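Local coordinates for protein endoglycosidase (Bacteroides thetaiotaomicron, PDB 6Q64) that probably hydrolyses O-glycosidic bonds as a family 18 glycoside hydrolase, with a role in the breakdown of complex N-glycans by a gut bacterium, at residues P41-Q46 with Q88-M93; L94-D99 with E123-K128; H250-A255 with K279-V284; N311-Y316 with R349-F354. The protein carries 1 engineered substitution. All blocks are in the same frame, centred on the assembly; numbering follows the deposited sequence.

Contact 1 of 4, residues P41-Q46 with Q88-M93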
loop_
_atom_site.group_PDB
_atom_site.type_symbol
_atom_site.label_atom_id
_atom_site.label_comp_id
_atom_site.label_asym_id
_atom_site.label_seq_id
_atom_site.Cartn_x
_atom_site.Cartn_y
_atom_site.Cartn_z
ATOM N N PRO A 41 16.565 -15.370 -18.690
ATOM C CA PRO A 41 15.784 -15.751 -17.510
ATOM C C PRO A 41 15.104 -14.494 -16.942
ATOM O O PRO A 41 15.404 -13.430 -17.372
ATOM C CB PRO A 41 16.819 -16.386 -16.560
ATOM C CG PRO A 41 18.062 -15.637 -16.891
ATOM C CD PRO A 41 18.000 -15.442 -18.405
ATOM N N LEU A 42 14.178 -14.629 -16.004
ATOM C CA LEU A 42 13.328 -13.466 -15.649
ATOM C C LEU A 42 14.207 -12.445 -14.949
ATOM O O LEU A 42 14.191 -11.272 -15.364
ATOM C CB LEU A 42 12.130 -13.865 -14.779
ATOM C CG LEU A 42 11.068 -14.665 -15.517
ATOM C CD1 LEU A 42 9.994 -15.126 -14.560
ATOM C CD2 LEU A 42 10.486 -13.878 -16.678
ATOM N N ILE A 43 14.973 -12.871 -13.951
ATOM C CA ILE A 43 15.713 -11.883 -13.130
ATOM C C ILE A 43 16.595 -11.025 -14.056
ATOM O O ILE A 43 16.937 -9.936 -13.636
ATOM C CB ILE A 43 16.496 -12.571 -12.005
ATOM C CG1 ILE A 43 16.995 -11.541 -10.989
ATOM C CG2 ILE A 43 17.620 -13.409 -12.578
ATOM C CD1 ILE A 43 17.445 -12.149 -9.693
ATOM N N GLU A 44 16.890 -11.454 -15.287
ATOM C CA GLU A 44 17.760 -10.693 -16.237
ATOM C C GLU A 44 16.906 -9.869 -17.226
ATOM O O GLU A 44 17.469 -9.005 -17.922
ATOM C CB GLU A 44 18.712 -11.632 -17.009
ATOM C CG GLU A 44 19.888 -12.187 -16.203
ATOM C CD GLU A 44 20.850 -13.129 -16.940
ATOM O OE1 GLU A 44 21.003 -13.028 -18.171
ATOM O OE2 GLU A 44 21.455 -13.980 -16.284
ATOM N N ALA A 45 15.603 -10.122 -17.338
ATOM C CA ALA A 45 14.741 -9.544 -18.406
ATOM C C ALA A 45 14.282 -8.122 -18.023
ATOM O O ALA A 45 14.068 -7.874 -16.840
ATOM C CB ALA A 45 13.574 -10.474 -18.663
ATOM N N GLN A 46 14.163 -7.210 -18.997
ATOM C CA GLN A 46 13.946 -5.753 -18.754
ATOM C C GLN A 46 12.674 -5.239 -19.425
ATOM O O GLN A 46 12.148 -4.228 -18.951
ATOM C CB GLN A 46 15.133 -4.943 -19.279
ATOM C CG GLN A 46 16.475 -5.415 -18.729
ATOM C CD GLN A 46 16.528 -5.517 -17.221
ATOM O OE1 GLN A 46 15.740 -4.915 -16.492
ATOM N NE2 GLN A 46 17.463 -6.306 -16.725
ATOM N N GLN A 88 14.830 -11.552 -3.727
ATOM C CA GLN A 88 14.272 -10.774 -2.583
ATOM C C GLN A 88 14.424 -9.247 -2.749
ATOM O O GLN A 88 13.724 -8.515 -2.009
ATOM C CB GLN A 88 14.953 -11.274 -1.304
ATOM C CG GLN A 88 14.561 -10.542 -0.026
ATOM C CD GLN A 88 15.230 -11.178 1.168
ATOM O OE1 GLN A 88 16.458 -11.339 1.186
ATOM N NE2 GLN A 88 14.431 -11.591 2.146
ATOM N N ASN A 89 15.291 -8.743 -3.636
ATOM C CA ASN A 89 15.616 -7.285 -3.707
ATOM C C ASN A 89 14.956 -6.653 -4.957
ATOM O O ASN A 89 15.268 -5.480 -5.322
ATOM C CB ASN A 89 17.138 -7.055 -3.663
ATOM C CG ASN A 89 17.828 -7.682 -2.466
ATOM O OD1 ASN A 89 18.451 -8.728 -2.598
ATOM N ND2 ASN A 89 17.781 -7.036 -1.308
ATOM N N TYR A 90 14.055 -7.397 -5.586
ATOM C CA TYR A 90 13.471 -7.080 -6.911
ATOM C C TYR A 90 11.935 -6.992 -6.846
ATOM O O TYR A 90 11.247 -8.007 -6.457
ATOM C CB TYR A 90 13.817 -8.214 -7.874
ATOM C CG TYR A 90 15.182 -8.148 -8.493
ATOM C CD1 TYR A 90 16.285 -8.690 -7.851
ATOM C CD2 TYR A 90 15.357 -7.600 -9.754
ATOM C CE1 TYR A 90 17.538 -8.645 -8.432
ATOM C CE2 TYR A 90 16.604 -7.564 -10.355
ATOM C CZ TYR A 90 17.701 -8.080 -9.691
ATOM O OH TYR A 90 18.926 -8.008 -10.300
ATOM N N LEU A 91 11.364 -5.864 -7.273
ATOM C CA LEU A 91 9.884 -5.771 -7.422
ATOM C C LEU A 91 9.425 -6.825 -8.431
ATOM O O LEU A 91 8.392 -7.495 -8.160
ATOM C CB LEU A 91 9.474 -4.385 -7.922
ATOM C CG LEU A 91 9.749 -3.218 -6.980
ATOM C CD1 LEU A 91 9.448 -1.914 -7.698
ATOM C CD2 LEU A 91 8.935 -3.328 -5.700
ATOM N N LYS A 92 10.187 -6.999 -9.522
ATOM C CA LYS A 92 9.758 -7.795 -10.704
ATOM C C LYS A 92 9.734 -9.292 -10.372
ATOM O O LYS A 92 9.132 -10.079 -11.130
ATOM C CB LYS A 92 10.616 -7.472 -11.932
ATOM C CG LYS A 92 12.079 -7.916 -11.891
ATOM C CD LYS A 92 12.709 -7.988 -13.273
ATOM C CE LYS A 92 14.220 -8.152 -13.226
ATOM N NZ LYS A 92 14.882 -7.728 -14.485
HETATM N N MSE A 93 10.345 -9.663 -9.232
HETATM C CA MSE A 93 10.423 -11.062 -8.813
HETATM C C MSE A 93 9.416 -11.376 -7.711
HETATM O O MSE A 93 9.402 -12.476 -7.164
HETATM C CB MSE A 93 11.836 -11.415 -8.306
HETATM C CG MSE A 93 12.944 -11.434 -9.373
HETATM SE SE MSE A 93 12.439 -12.343 -11.038
HETATM C CE MSE A 93 12.062 -11.146 -12.529
#

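Contact 2 of 4, residues L94-D99 with E123-K128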
loop_
_atom_site.group_PDB
_atom_site.type_symbol
_atom_site.label_atom_id
_atom_site.label_comp_id
_atom_site.label_asym_id
_atom_site.label_seq_id
_atom_site.Cartn_x
_atom_site.Cartn_y
_atom_site.Cartn_z
ATOM N N LEU A 94 8.578 -10.401 -7.360
ATOM C CA LEU A 94 7.548 -10.627 -6.364
ATOM C C LEU A 94 6.560 -11.625 -6.932
ATOM O O LEU A 94 6.394 -11.713 -8.136
ATOM C CB LEU A 94 6.835 -9.310 -6.088
ATOM C CG LEU A 94 7.587 -8.307 -5.231
ATOM C CD1 LEU A 94 6.897 -6.944 -5.287
ATOM C CD2 LEU A 94 7.674 -8.836 -3.814
ATOM N N PRO A 95 5.793 -12.322 -6.086
ATOM C CA PRO A 95 4.677 -13.132 -6.568
ATOM C C PRO A 95 3.807 -12.350 -7.558
ATOM O O PRO A 95 3.573 -11.171 -7.365
ATOM C CB PRO A 95 3.909 -13.438 -5.293
ATOM C CG PRO A 95 4.980 -13.395 -4.196
ATOM C CD PRO A 95 5.925 -12.301 -4.622
ATOM N N ASP A 96 3.412 -13.011 -8.635
ATOM C CA ASP A 96 2.674 -12.401 -9.769
ATOM C C ASP A 96 1.306 -11.895 -9.292
ATOM O O ASP A 96 0.720 -11.108 -9.996
ATOM C CB ASP A 96 2.533 -13.401 -10.922
ATOM C CG ASP A 96 3.860 -13.732 -11.576
ATOM O OD1 ASP A 96 4.838 -12.982 -11.289
ATOM O OD2 ASP A 96 3.904 -14.705 -12.399
ATOM N N SER A 97 0.830 -12.340 -8.139
ATOM C CA SER A 97 -0.492 -12.006 -7.555
ATOM C C SER A 97 -0.424 -10.699 -6.744
ATOM O O SER A 97 -1.471 -10.235 -6.291
ATOM C CB SER A 97 -0.928 -13.140 -6.645
ATOM O OG SER A 97 0.101 -13.433 -5.679
ATOM N N VAL A 98 0.759 -10.150 -6.486
ATOM C CA VAL A 98 0.884 -8.816 -5.839
ATOM C C VAL A 98 0.448 -7.733 -6.826
ATOM O O VAL A 98 1.051 -7.655 -7.881
ATOM C CB VAL A 98 2.323 -8.586 -5.374
ATOM C CG1 VAL A 98 2.605 -7.123 -5.193
ATOM C CG2 VAL A 98 2.615 -9.345 -4.089
ATOM N N ASP A 99 -0.511 -6.879 -6.445
ATOM C CA ASP A 99 -1.095 -5.820 -7.319
ATOM C C ASP A 99 -0.320 -4.522 -7.196
ATOM O O ASP A 99 -0.087 -3.886 -8.245
ATOM C CB ASP A 99 -2.542 -5.546 -6.961
ATOM C CG ASP A 99 -3.367 -6.745 -7.346
ATOM O OD1 ASP A 99 -3.552 -6.939 -8.547
ATOM O OD2 ASP A 99 -3.734 -7.499 -6.451
ATOM N N GLU A 123 5.213 -2.264 -16.580
ATOM C CA GLU A 123 4.782 -2.416 -18.003
ATOM C C GLU A 123 4.424 -3.870 -18.373
ATOM O O GLU A 123 3.604 -4.082 -19.293
ATOM C CB GLU A 123 5.920 -1.977 -18.916
ATOM C CG GLU A 123 6.050 -0.469 -19.068
ATOM C CD GLU A 123 6.859 -0.012 -20.282
ATOM O OE1 GLU A 123 6.846 1.203 -20.577
ATOM O OE2 GLU A 123 7.499 -0.871 -20.938
ATOM N N VAL A 124 5.064 -4.851 -17.739
ATOM C CA VAL A 124 4.941 -6.286 -18.118
ATOM C C VAL A 124 4.049 -6.954 -17.081
ATOM O O VAL A 124 3.038 -7.526 -17.466
ATOM C CB VAL A 124 6.321 -6.973 -18.222
ATOM C CG1 VAL A 124 6.196 -8.480 -18.310
ATOM C CG2 VAL A 124 7.126 -6.451 -19.388
ATOM N N LYS A 125 4.457 -6.921 -15.820
ATOM C CA LYS A 125 3.565 -7.228 -14.684
ATOM C C LYS A 125 2.624 -6.026 -14.613
ATOM O O LYS A 125 3.013 -4.955 -15.120
ATOM C CB LYS A 125 4.434 -7.423 -13.445
ATOM C CG LYS A 125 5.424 -8.565 -13.566
ATOM C CD LYS A 125 6.063 -8.957 -12.250
ATOM C CE LYS A 125 5.940 -10.436 -11.967
ATOM N NZ LYS A 125 6.123 -10.705 -10.524
ATOM N N GLY A 126 1.446 -6.104 -14.039
ATOM C CA GLY A 126 0.643 -4.859 -14.061
ATOM C C GLY A 126 0.890 -4.000 -12.837
ATOM O O GLY A 126 -0.093 -3.428 -12.304
ATOM N N GLY A 127 2.119 -3.989 -12.332
ATOM C CA GLY A 127 2.373 -3.680 -10.908
ATOM C C GLY A 127 2.491 -2.194 -10.667
ATOM O O GLY A 127 2.752 -1.445 -11.654
ATOM N N LYS A 128 2.328 -1.769 -9.411
ATOM C CA LYS A 128 2.428 -0.332 -9.031
ATOM C C LYS A 128 3.209 -0.168 -7.724
ATOM O O LYS A 128 2.945 -0.907 -6.714
ATOM C CB LYS A 128 1.034 0.275 -8.877
ATOM C CG LYS A 128 0.253 0.460 -10.166
ATOM C CD LYS A 128 -1.125 1.015 -9.900
ATOM C CE LYS A 128 -2.070 0.858 -11.069
ATOM N NZ LYS A 128 -1.562 1.597 -12.239
#

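Contact 3 of 4, residues H250-A255 with K279-V284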
loop_
_atom_site.group_PDB
_atom_site.type_symbol
_atom_site.label_atom_id
_atom_site.label_comp_id
_atom_site.label_asym_id
_atom_site.label_seq_id
_atom_site.Cartn_x
_atom_site.Cartn_y
_atom_site.Cartn_z
ATOM N N HIS A 250 -7.518 3.433 -1.477
ATOM C CA HIS A 250 -7.600 2.308 -0.496
ATOM C C HIS A 250 -7.396 2.807 0.928
ATOM O O HIS A 250 -6.604 3.747 1.141
ATOM C CB HIS A 250 -6.537 1.217 -0.701
ATOM C CG HIS A 250 -6.785 0.360 -1.887
ATOM N ND1 HIS A 250 -6.209 0.629 -3.096
ATOM C CD2 HIS A 250 -7.586 -0.707 -2.073
ATOM C CE1 HIS A 250 -6.636 -0.248 -3.996
ATOM N NE2 HIS A 250 -7.491 -1.070 -3.394
ATOM N N TYR A 251 -8.074 2.140 1.851
ATOM C CA TYR A 251 -7.994 2.366 3.308
ATOM C C TYR A 251 -7.180 1.201 3.857
ATOM O O TYR A 251 -7.658 0.055 3.761
ATOM C CB TYR A 251 -9.409 2.462 3.891
ATOM C CG TYR A 251 -10.414 3.208 3.036
ATOM C CD1 TYR A 251 -10.113 4.434 2.484
ATOM C CD2 TYR A 251 -11.660 2.694 2.764
ATOM C CE1 TYR A 251 -11.005 5.104 1.665
ATOM C CE2 TYR A 251 -12.563 3.352 1.948
ATOM C CZ TYR A 251 -12.247 4.573 1.407
ATOM O OH TYR A 251 -13.125 5.259 0.620
ATOM N N ILE A 252 -5.973 1.455 4.350
ATOM C CA ILE A 252 -5.030 0.347 4.686
ATOM C C ILE A 252 -4.837 0.338 6.185
ATOM O O ILE A 252 -4.377 1.373 6.742
ATOM C CB ILE A 252 -3.677 0.475 3.954
ATOM C CG1 ILE A 252 -3.869 0.742 2.459
ATOM C CG2 ILE A 252 -2.831 -0.752 4.212
ATOM C CD1 ILE A 252 -2.584 0.718 1.674
ATOM N N TYR A 253 -5.173 -0.775 6.805
ATOM C CA TYR A 253 -5.108 -0.892 8.273
ATOM C C TYR A 253 -4.001 -1.877 8.640
ATOM O O TYR A 253 -3.814 -2.898 7.986
ATOM C CB TYR A 253 -6.461 -1.291 8.872
ATOM C CG TYR A 253 -7.633 -0.382 8.565
ATOM C CD1 TYR A 253 -8.286 -0.449 7.357
ATOM C CD2 TYR A 253 -8.138 0.494 9.499
ATOM C CE1 TYR A 253 -9.383 0.346 7.085
ATOM C CE2 TYR A 253 -9.216 1.314 9.234
ATOM C CZ TYR A 253 -9.857 1.233 8.027
ATOM O OH TYR A 253 -10.969 1.973 7.743
ATOM N N GLN A 254 -3.284 -1.508 9.691
ATOM C CA GLN A 254 -2.359 -2.350 10.450
ATOM C C GLN A 254 -3.176 -3.215 11.401
ATOM O O GLN A 254 -3.231 -2.874 12.561
ATOM C CB GLN A 254 -1.398 -1.450 11.220
ATOM C CG GLN A 254 -0.281 -0.887 10.372
ATOM C CD GLN A 254 -0.567 0.458 9.764
ATOM O OE1 GLN A 254 -0.397 1.498 10.393
ATOM N NE2 GLN A 254 -0.910 0.449 8.494
ATOM N N ALA A 255 -3.694 -4.351 10.944
ATOM C CA ALA A 255 -4.406 -5.339 11.802
ATOM C C ALA A 255 -3.415 -6.341 12.407
ATOM O O ALA A 255 -3.696 -7.561 12.387
ATOM C CB ALA A 255 -5.470 -6.062 11.004
ATOM N N LYS A 279 -12.521 -1.328 -0.765
ATOM C CA LYS A 279 -11.301 -0.493 -0.799
ATOM C C LYS A 279 -10.447 -0.709 0.459
ATOM O O LYS A 279 -9.387 -0.057 0.596
ATOM C CB LYS A 279 -11.680 0.974 -0.927
ATOM C CG LYS A 279 -12.479 1.326 -2.162
ATOM C CD LYS A 279 -13.041 2.745 -2.105
ATOM C CE LYS A 279 -12.012 3.824 -1.895
ATOM N NZ LYS A 279 -12.627 5.158 -2.081
ATOM N N THR A 280 -10.885 -1.551 1.382
ATOM C CA THR A 280 -10.122 -1.745 2.630
ATOM C C THR A 280 -9.088 -2.861 2.413
ATOM O O THR A 280 -9.407 -3.925 1.827
ATOM C CB THR A 280 -11.054 -1.980 3.817
ATOM O OG1 THR A 280 -11.828 -0.800 4.045
ATOM C CG2 THR A 280 -10.257 -2.292 5.055
ATOM N N ILE A 281 -7.867 -2.612 2.859
ATOM C CA ILE A 281 -6.764 -3.609 2.867
ATOM C C ILE A 281 -6.383 -3.841 4.326
ATOM O O ILE A 281 -6.184 -2.847 5.041
ATOM C CB ILE A 281 -5.591 -3.135 1.985
ATOM C CG1 ILE A 281 -5.878 -3.415 0.511
ATOM C CG2 ILE A 281 -4.304 -3.808 2.385
ATOM C CD1 ILE A 281 -5.171 -2.489 -0.431
ATOM N N ILE A 282 -6.311 -5.100 4.754
ATOM C CA ILE A 282 -5.865 -5.424 6.133
ATOM C C ILE A 282 -4.524 -6.146 6.033
ATOM O O ILE A 282 -4.336 -6.964 5.120
ATOM C CB ILE A 282 -6.921 -6.222 6.894
ATOM C CG1 ILE A 282 -7.692 -7.192 5.991
ATOM C CG2 ILE A 282 -7.849 -5.244 7.575
ATOM C CD1 ILE A 282 -8.591 -8.165 6.750
ATOM N N THR A 283 -3.617 -5.787 6.930
ATOM C CA THR A 283 -2.196 -6.154 6.859
ATOM C C THR A 283 -1.780 -6.785 8.174
ATOM O O THR A 283 -2.296 -6.434 9.270
ATOM C CB THR A 283 -1.304 -4.957 6.530
ATOM O OG1 THR A 283 -1.258 -4.062 7.651
ATOM C CG2 THR A 283 -1.773 -4.261 5.270
ATOM N N VAL A 284 -0.825 -7.678 8.028
ATOM C CA VAL A 284 -0.260 -8.439 9.154
ATOM C C VAL A 284 1.240 -8.105 9.293
ATOM O O VAL A 284 1.811 -7.429 8.382
ATOM C CB VAL A 284 -0.622 -9.908 8.916
ATOM C CG1 VAL A 284 0.196 -10.503 7.790
ATOM C CG2 VAL A 284 -0.482 -10.694 10.201
#

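Contact 4 of 4, residues N311-Y316 with R349-F354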
loop_
_atom_site.group_PDB
_atom_site.type_symbol
_atom_site.label_atom_id
_atom_site.label_comp_id
_atom_site.label_asym_id
_atom_site.label_seq_id
_atom_site.Cartn_x
_atom_site.Cartn_y
_atom_site.Cartn_z
ATOM N N ASN A 311 -3.337 -18.722 10.407
ATOM C CA ASN A 311 -4.807 -18.538 10.300
ATOM C C ASN A 311 -5.153 -17.032 10.324
ATOM O O ASN A 311 -6.122 -16.697 9.672
ATOM C CB ASN A 311 -5.566 -19.444 11.275
ATOM C CG ASN A 311 -5.360 -19.066 12.712
ATOM O OD1 ASN A 311 -4.397 -18.376 13.023
ATOM N ND2 ASN A 311 -6.276 -19.482 13.578
ATOM N N GLN A 312 -4.340 -16.153 10.916
ATOM C CA GLN A 312 -4.476 -14.668 10.809
ATOM C C GLN A 312 -4.498 -14.305 9.329
ATOM O O GLN A 312 -5.549 -13.893 8.845
ATOM C CB GLN A 312 -3.393 -13.886 11.568
ATOM C CG GLN A 312 -3.548 -12.367 11.544
ATOM C CD GLN A 312 -2.718 -11.599 12.560
ATOM O OE1 GLN A 312 -1.489 -11.457 12.505
ATOM N NE2 GLN A 312 -3.410 -11.016 13.512
ATOM N N ILE A 313 -3.411 -14.476 8.591
ATOM C CA ILE A 313 -3.353 -13.982 7.178
ATOM C C ILE A 313 -4.399 -14.699 6.305
ATOM O O ILE A 313 -4.818 -14.152 5.263
ATOM C CB ILE A 313 -1.942 -14.099 6.580
ATOM C CG1 ILE A 313 -1.845 -13.306 5.271
ATOM C CG2 ILE A 313 -1.555 -15.560 6.413
ATOM C CD1 ILE A 313 -0.444 -12.893 4.879
ATOM N N LEU A 314 -4.834 -15.893 6.663
ATOM C CA LEU A 314 -5.722 -16.623 5.727
ATOM C C LEU A 314 -7.143 -16.165 5.995
ATOM O O LEU A 314 -7.920 -16.103 5.022
ATOM C CB LEU A 314 -5.568 -18.137 5.905
ATOM C CG LEU A 314 -4.165 -18.691 5.665
ATOM C CD1 LEU A 314 -4.130 -20.176 5.947
ATOM C CD2 LEU A 314 -3.715 -18.413 4.251
ATOM N N ASP A 315 -7.452 -15.890 7.272
ATOM C CA ASP A 315 -8.749 -15.315 7.671
ATOM C C ASP A 315 -8.900 -13.994 6.935
ATOM O O ASP A 315 -9.955 -13.773 6.302
ATOM C CB ASP A 315 -8.850 -15.105 9.178
ATOM C CG ASP A 315 -10.254 -14.735 9.626
ATOM O OD1 ASP A 315 -11.226 -15.425 9.181
ATOM O OD2 ASP A 315 -10.359 -13.735 10.378
ATOM N N TYR A 316 -7.857 -13.169 6.986
ATOM C CA TYR A 316 -7.888 -11.825 6.362
ATOM C C TYR A 316 -8.243 -11.981 4.877
ATOM O O TYR A 316 -9.170 -11.381 4.341
ATOM C CB TYR A 316 -6.579 -11.082 6.607
ATOM C CG TYR A 316 -6.351 -10.621 8.020
ATOM C CD1 TYR A 316 -7.027 -11.167 9.106
ATOM C CD2 TYR A 316 -5.443 -9.615 8.293
ATOM C CE1 TYR A 316 -6.804 -10.736 10.417
ATOM C CE2 TYR A 316 -5.176 -9.195 9.595
ATOM C CZ TYR A 316 -5.843 -9.770 10.661
ATOM O OH TYR A 316 -5.584 -9.351 11.930
ATOM N N ARG A 349 1.448 -15.897 -0.768
ATOM C CA ARG A 349 0.970 -16.659 -1.962
ATOM C C ARG A 349 -0.258 -17.520 -1.604
ATOM O O ARG A 349 -1.240 -17.631 -2.412
ATOM C CB ARG A 349 2.079 -17.585 -2.447
ATOM C CG ARG A 349 2.937 -17.037 -3.571
ATOM C CD ARG A 349 3.786 -18.169 -4.125
ATOM N NE ARG A 349 5.132 -17.724 -4.410
ATOM C CZ ARG A 349 5.495 -17.093 -5.522
ATOM N NH1 ARG A 349 4.608 -16.843 -6.477
ATOM N NH2 ARG A 349 6.757 -16.726 -5.687
ATOM N N LYS A 350 -0.151 -18.181 -0.460
ATOM C CA LYS A 350 -1.209 -19.043 0.074
ATOM C C LYS A 350 -2.436 -18.166 0.326
ATOM O O LYS A 350 -3.531 -18.511 -0.161
ATOM C CB LYS A 350 -0.744 -19.707 1.370
ATOM C CG LYS A 350 -1.497 -20.980 1.729
ATOM C CD LYS A 350 -0.986 -21.562 2.997
ATOM C CE LYS A 350 -0.702 -23.041 2.879
ATOM N NZ LYS A 350 -1.965 -23.811 3.048
ATOM N N ALA A 351 -2.247 -17.069 1.058
ATOM C CA ALA A 351 -3.329 -16.140 1.444
ATOM C C ALA A 351 -4.095 -15.763 0.180
ATOM O O ALA A 351 -5.290 -16.052 0.132
ATOM C CB ALA A 351 -2.775 -14.947 2.159
ATOM N N LEU A 352 -3.422 -15.265 -0.856
ATOM C CA LEU A 352 -4.103 -14.826 -2.112
ATOM C C LEU A 352 -4.723 -16.009 -2.846
ATOM O O LEU A 352 -5.674 -15.787 -3.581
ATOM C CB LEU A 352 -3.115 -14.068 -2.988
ATOM C CG LEU A 352 -2.568 -12.836 -2.278
ATOM C CD1 LEU A 352 -1.522 -12.128 -3.090
ATOM C CD2 LEU A 352 -3.717 -11.886 -1.956
ATOM N N TYR A 353 -4.230 -17.217 -2.622
ATOM C CA TYR A 353 -4.798 -18.428 -3.243
ATOM C C TYR A 353 -6.105 -18.735 -2.511
ATOM O O TYR A 353 -7.113 -19.123 -3.141
ATOM C CB TYR A 353 -3.790 -19.582 -3.195
ATOM C CG TYR A 353 -4.401 -20.936 -3.494
ATOM C CD1 TYR A 353 -4.834 -21.249 -4.776
ATOM C CD2 TYR A 353 -4.526 -21.905 -2.507
ATOM C CE1 TYR A 353 -5.434 -22.472 -5.057
ATOM C CE2 TYR A 353 -5.113 -23.126 -2.774
ATOM C CZ TYR A 353 -5.595 -23.404 -4.044
ATOM O OH TYR A 353 -6.144 -24.628 -4.308
ATOM N N PHE A 354 -6.084 -18.571 -1.189
ATOM C CA PHE A 354 -7.275 -18.765 -0.310
ATOM C C PHE A 354 -8.329 -17.687 -0.671
ATOM O O PHE A 354 -9.430 -18.032 -1.058
ATOM C CB PHE A 354 -6.820 -18.845 1.156
ATOM C CG PHE A 354 -6.517 -20.248 1.620
ATOM C CD1 PHE A 354 -5.659 -21.070 0.908
ATOM C CD2 PHE A 354 -7.095 -20.771 2.759
ATOM C CE1 PHE A 354 -5.402 -22.369 1.329
ATOM C CE2 PHE A 354 -6.848 -22.072 3.167
ATOM C CZ PHE A 354 -5.990 -22.865 2.457
#

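Contact 1 of 4, residues P41-Q46 with Q88-M93
Lys92 approaches Ile43 and Ala45 from a first torsion that sets its CG between the backbone N and the carbonyl carbon (chi1 68°); beyond CG the chain runs extended, which carries the ammonium group to the backbone carbonyls of 41-46. Lys92 NZ donates to Ile43 O at 3.1 Å from well above the carbonyl plane. A second bond joins Lys92 NZ to Ala45 O, but its modelled length of 2.5 Å is very short and doubtful in detail. Ile43 holds CG1 anti to its backbone N (chi1 -167°) and rests it over one face of the Tyr90 ring, a CH-pi contact 4.0 Å from the centroid and offset toward the rim. Ile43 CD1 carries on to Tyr90 CE1 at 3.7 Å, the two side chains crossing at about a right angle. Met93, built as selenomethionine, is bent so that its CE lies 3.5 Å from Leu42 CB, with SE facing Ile43 CB. An alanine in place of Lys92 would probably leave the carbonyls of Ile43 and Ala45 without the charged donor they share. Around this junction, helix 112-123 supplies Phe120 for a cation-pi contact with Lys92 and Asp117 for the backbone N-H groups of Leu91 and Lys92. The contact packs the loop before helix 53-65 on the connection between strands 72-76 and 100-102, with helix 112-123 beside it.

Contact 2 of 4, residues L94-D99 with E123-K128
Asp96 and Lys125 cross at about a right angle, the lysine coming in with its end toward the carboxylate. Lys125 is bent at its third torsion (chi3 128°), which turns CE out of the extended line. Lys125 NZ then forms a salt bridge with Asp96 OD1 at 2.7 Å; as a hydrogen bond it is weak, and the place of OD1 is less sure. Leu94 O also lies 2.6 Å from Lys125 NZ, though at a poor angle for bonding. The same ammonium group donates to Lys92 O, so the lysine gathers around it a carboxylate and backbone oxygens of one loop, a setting likely to favour its positive charge. The other carboxylate oxygen, Asp96 OD2, is taken by Tyr58 OH, while Phe59 of helix 53-65 packs on both Asp96 and Lys125. Asp96 itself sits inside a type I turn from Pro95 to Val98, closed by Val98 N to Pro95 O at 3.1 Å. Farther on, Lys128 N gives a weak bond to Asp99 O at 3.4 Å, whereas the Asp99 side chain starts away from 123-128 and pairs with Arg66 and His70. Both segments run into neighbouring parallel strands, 100-102 and 128-135. Such contacts belong to the loops at the N-terminal ends of the strands in a TIM barrel, the end remote from the usual active-site face.

Contact 3 of 4, residues H250-A255 with K279-V284
Tyr251 to Gln254 pair in parallel with Thr280 to Thr283, adjacent strands of the TIM barrel; the axes of these short segments approach to 4.6 Å with 20° between their directions. Backbone bonds run in a ladder: Tyr251 N to Lys279 O, Ile281 N to Tyr251 O at 2.8 Å, and Tyr253 N to Ile281 O at 2.9 Å, the last nearly straight at 171°. Among polar side chains, Lys279 NZ donates to Tyr251 OH at 2.7 Å and also binds Ser245 O and Val248 O. Replacing Tyr251 by an alanine would probably deprive Lys279 NZ of one partner and open a gap beside its CE. Apolar contacts divide between two faces. With Tyr251 on the face that meets helix 261-268, Tyr253 sets CE1 3.4 Å from Thr280 CG2. On the face turned into the barrel, where Ile252 touches Phe74 of strand 72-76, Ile252 and Ile281 lie side by side, their CG2 atoms 3.9 Å apart. At the N-terminal end, Ile281 CD1 sits over a face of the His250 ring, a CH-pi contact 3.8 Å from its centroid. At the far end Thr283 OG1 donates to Tyr253 O at 2.8 Å, beside a weak bond from Thr283 N.

Contact 4 of 4, residues N311-Y316 with R349-F354
Lys350 meets Leu314 through its aliphatic part, Lys350 CG lying 4.2 Å from Leu314 CD2. Next comes Ala351, the residue at the closest passage of the helices, where its CA stands only 4.9 Å from that of Leu314. Ala351 CB presses on Ile313 CG1 at 3.6 Å, and Leu314 CD2 comes equally near, 3.6 Å, to Ala351 CA. The leucine has its CG anti to the carbonyl carbon, beside the backbone N (chi1 -60°), and from there the CD2 branch reaches the other helix. One turn later Phe354 receives that same methyl over one ring face, with Leu314 CD2 4.3 Å from Phe354 CG. Leu314 CD2 thus lies among Lys350, Ala351 and Phe354, and the contacts between side chains are all carbon to carbon. The axes of the short segments 311-316 and 349-354 approach to 8.5 Å, crossing at -34°. Strand 329-333 lies beneath both: Ile313 rests on Thr332 and Ala351 on Ile330, while Ile313 also touches Val284 of strand 280-285.

The contacts follow one another along the chain, each closing before the next opens, and all lie within one family 18 TIM barrel. Contacts 1 and 2 are neighbours, 11 Å between centres, and share the connection from strand 72-76 to strand 100-102. Contact 3 lies in the barrel wall, its centre about 27 Å from that of contact 1. Contact 4 joins two of the surrounding helices, 14 Å from contact 3 by centres; Tyr316 OH probably hydrogen-bonds Ala255 O (2.6 Å), and Ile282 packs on Tyr316. Ser97 against Leu352 links contacts 2 and 4. Together they sample the barrel wall, the loops at the N-terminal ends of its strands and the helices around it.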